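Local atomic coordinates of activated BY transcription factor SSRB (Salmonella enterica, PDB entry 2WNW), a protein that belongs to glycosyl hydrolase family 30 and combines a TIM barrel with a beta-sandwich domain. Residues 379-384 / 399-404. Residues are numbered along the deposited sequence; the frame is centred on the assembly and turned at random.
Sequences PGARVM and VNPDGE
R382 and V399 face each other as an antiparallel hydrogen-bonded pair, the end rung of strands 382-388 and 393-399. V399 N reaches R382 O at 2.8 Å, nearly along the C=O axis, whereas R382 N meets V399 O at 3.1 Å from above the carbonyl plane. Both side chains leave on the same face of the sheet. The extended R382 side chain runs away from V399, and its NH1 bonds to L42 O on strand 41-44. V399 has CG1 anti to the backbone N (chi1 178°), which leaves CG2 beside that N and 4.0 Å from M384 CB.

Beyond the rung A381 and N400 stay close: A381 CB lies 3.3 Å from N400 OD1 and 4.0 Å from P401 CD. The P401 ring brings CG to 3.5 Å from P379 O and near G380 C, while CD comes against A381 N and CA. N400 has CG anti to its carbonyl carbon (chi1 -77°), and its amide is held at both ends: OD1 accepts from R378 N, while ND2 gives to Y376 O and, in the amide plane, to the anti lone pair of E404 OE2 at 3.2 Å. D402 OD1 takes E404 N from above the carboxylate plane, an Asx turn, and the carboxylate also forms salt bridges with R378 and R443.

The whole is a 3:5 beta hairpin between strands 393-399 and 405-411, a type I turn from N400 to G403 with a G1 beta bulge made by the positive phi of G403 (94°), packed against the entry to strand 382-388 in the family 30 beta-sandwich domain.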
ATOM      1  N   PRO A 379      -4.186  -1.775 -23.620  1.00 21.05           N
ATOM      2  CA  PRO A 379      -4.792  -0.479 -23.307  1.00 21.46           C
ATOM      3  C   PRO A 379      -6.262  -0.697 -22.964  1.00 21.34           C
ATOM      4  O   PRO A 379      -6.926  -1.519 -23.593  1.00 22.34           O
ATOM      5  CB  PRO A 379      -4.617   0.301 -24.606  1.00 22.27           C
ATOM      6  CG  PRO A 379      -3.342  -0.246 -25.153  1.00 22.07           C
ATOM      7  CD  PRO A 379      -3.514  -1.734 -24.931  1.00 22.14           C
ATOM      8  N   GLY A 380      -6.762   0.023 -21.965  1.00 21.12           N
ATOM      9  CA  GLY A 380      -8.155  -0.125 -21.576  1.00 21.15           C
ATOM     10  C   GLY A 380      -8.385  -1.125 -20.455  1.00 19.55           C
ATOM     11  O   GLY A 380      -9.462  -1.162 -19.856  1.00 19.74           O
ATOM     12  N   ALA A 381      -7.382  -1.948 -20.170  1.00 18.73           N
ATOM     13  CA  ALA A 381      -7.496  -2.927 -19.098  1.00 18.21           C
ATOM     14  C   ALA A 381      -7.649  -2.194 -17.770  1.00 18.68           C
ATOM     15  O   ALA A 381      -7.283  -1.023 -17.648  1.00 19.59           O
ATOM     16  CB  ALA A 381      -6.247  -3.814 -19.060  1.00 18.48           C
ATOM     17  N   ARG A 382      -8.205  -2.876 -16.777  1.00 18.96           N
ATOM     18  CA  ARG A 382      -8.354  -2.277 -15.459  1.00 17.61           C
ATOM     19  C   ARG A 382      -7.589  -3.096 -14.436  1.00 16.68           C
ATOM     20  O   ARG A 382      -7.481  -4.317 -14.554  1.00 16.93           O
ATOM     21  CB  ARG A 382      -9.830  -2.194 -15.047  1.00 19.76           C
ATOM     22  CG  ARG A 382     -10.595  -1.064 -15.724  1.00 22.41           C
ATOM     23  CD  ARG A 382     -12.009  -0.936 -15.177  1.00 26.89           C
ATOM     24  NE  ARG A 382     -12.751   0.144 -15.827  1.00 28.64           N
ATOM     25  CZ  ARG A 382     -12.706   1.422 -15.462  1.00 30.90           C
ATOM     26  NH1 ARG A 382     -11.956   1.806 -14.436  1.00 29.32           N
ATOM     27  NH2 ARG A 382     -13.413   2.323 -16.133  1.00 30.37           N
ATOM     28  N   VAL A 383      -7.027  -2.417 -13.446  1.00 16.69           N
ATOM     29  CA  VAL A 383      -6.311  -3.108 -12.389  1.00 16.74           C
ATOM     30  C   VAL A 383      -7.390  -3.805 -11.567  1.00 17.39           C
ATOM     31  O   VAL A 383      -8.486  -3.271 -11.405  1.00 18.25           O
ATOM     32  CB  VAL A 383      -5.547  -2.113 -11.488  1.00 15.31           C
ATOM     33  CG1 VAL A 383      -5.097  -2.802 -10.201  1.00 17.89           C
ATOM     34  CG2 VAL A 383      -4.345  -1.556 -12.239  1.00 16.44           C
ATOM     35  N   MET A 384      -7.101  -5.002 -11.074  1.00 17.46           N
ATOM     36  CA  MET A 384      -8.079  -5.718 -10.265  1.00 20.48           C
ATOM     37  C   MET A 384      -7.626  -5.725  -8.812  1.00 20.29           C
ATOM     38  O   MET A 384      -6.444  -5.540  -8.519  1.00 22.47           O
ATOM     39  CB  MET A 384      -8.234  -7.166 -10.745  1.00 23.14           C
ATOM     40  CG  MET A 384      -7.032  -8.054 -10.449  1.00 26.11           C
ATOM     41  SD  MET A 384      -7.393  -9.811 -10.730  1.00 31.26           S
ATOM     42  CE  MET A 384      -6.430 -10.136 -12.190  1.00 29.45           C
ATOM     43  N   VAL A 399      -7.284  -6.882 -15.606  1.00 18.70           N
ATOM     44  CA  VAL A 399      -8.278  -7.621 -16.362  1.00 18.44           C
ATOM     45  C   VAL A 399      -8.346  -6.882 -17.690  1.00 18.38           C
ATOM     46  O   VAL A 399      -8.762  -5.722 -17.740  1.00 18.66           O
ATOM     47  CB  VAL A 399      -9.675  -7.602 -15.710  1.00 18.41           C
ATOM     48  CG1 VAL A 399     -10.654  -8.370 -16.598  1.00 19.54           C
ATOM     49  CG2 VAL A 399      -9.626  -8.239 -14.329  1.00 18.22           C
ATOM     50  N   ASN A 400      -7.905  -7.536 -18.759  1.00 18.81           N
ATOM     51  CA  ASN A 400      -7.932  -6.912 -20.073  1.00 19.48           C
ATOM     52  C   ASN A 400      -9.365  -6.705 -20.538  1.00 20.57           C
ATOM     53  O   ASN A 400     -10.295  -7.316 -20.010  1.00 20.37           O
ATOM     54  CB  ASN A 400      -7.164  -7.753 -21.094  1.00 20.59           C
ATOM     55  CG  ASN A 400      -5.660  -7.601 -20.955  1.00 20.90           C
ATOM     56  OD1 ASN A 400      -5.165  -6.504 -20.699  1.00 21.06           O
ATOM     57  ND2 ASN A 400      -4.927  -8.694 -21.134  1.00 20.30           N
ATOM     58  N   PRO A 401      -9.561  -5.827 -21.531  1.00 21.87           N
ATOM     59  CA  PRO A 401     -10.900  -5.555 -22.050  1.00 23.37           C
ATOM     60  C   PRO A 401     -11.675  -6.813 -22.434  1.00 24.69           C
ATOM     61  O   PRO A 401     -12.888  -6.869 -22.257  1.00 24.36           O
ATOM     62  CB  PRO A 401     -10.621  -4.651 -23.244  1.00 23.88           C
ATOM     63  CG  PRO A 401      -9.433  -3.868 -22.780  1.00 22.42           C
ATOM     64  CD  PRO A 401      -8.564  -4.951 -22.175  1.00 22.08           C
ATOM     65  N   ASP A 402     -10.974  -7.825 -22.940  1.00 24.79           N
ATOM     66  CA  ASP A 402     -11.635  -9.062 -23.349  1.00 25.62           C
ATOM     67  C   ASP A 402     -11.869 -10.044 -22.202  1.00 25.72           C
ATOM     68  O   ASP A 402     -12.315 -11.170 -22.419  1.00 25.92           O
ATOM     69  CB  ASP A 402     -10.843  -9.738 -24.475  1.00 26.35           C
ATOM     70  CG  ASP A 402      -9.578 -10.414 -23.988  1.00 28.37           C
ATOM     71  OD1 ASP A 402      -9.137 -10.145 -22.849  1.00 26.57           O
ATOM     72  OD2 ASP A 402      -9.016 -11.215 -24.762  1.00 28.63           O
ATOM     73  N   GLY A 403     -11.569  -9.609 -20.980  1.00 24.55           N
ATOM     74  CA  GLY A 403     -11.789 -10.452 -19.816  1.00 23.25           C
ATOM     75  C   GLY A 403     -10.617 -11.281 -19.333  1.00 22.52           C
ATOM     76  O   GLY A 403     -10.708 -11.926 -18.291  1.00 22.85           O
ATOM     77  N   GLU A 404      -9.514 -11.272 -20.073  1.00 21.99           N
ATOM     78  CA  GLU A 404      -8.347 -12.050 -19.676  1.00 23.02           C
ATOM     79  C   GLU A 404      -7.733 -11.515 -18.387  1.00 22.28           C
ATOM     80  O   GLU A 404      -7.481 -10.316 -18.270  1.00 20.31           O
ATOM     81  CB  GLU A 404      -7.283 -12.023 -20.776  1.00 24.80           C
ATOM     82  CG  GLU A 404      -6.137 -13.007 -20.541  1.00 27.97           C
ATOM     83  CD  GLU A 404      -5.013 -12.856 -21.552  1.00 29.60           C
ATOM     84  OE1 GLU A 404      -4.346 -13.866 -21.857  1.00 31.47           O
ATOM     85  OE2 GLU A 404      -4.788 -11.726 -22.032  1.00 32.08           O
TER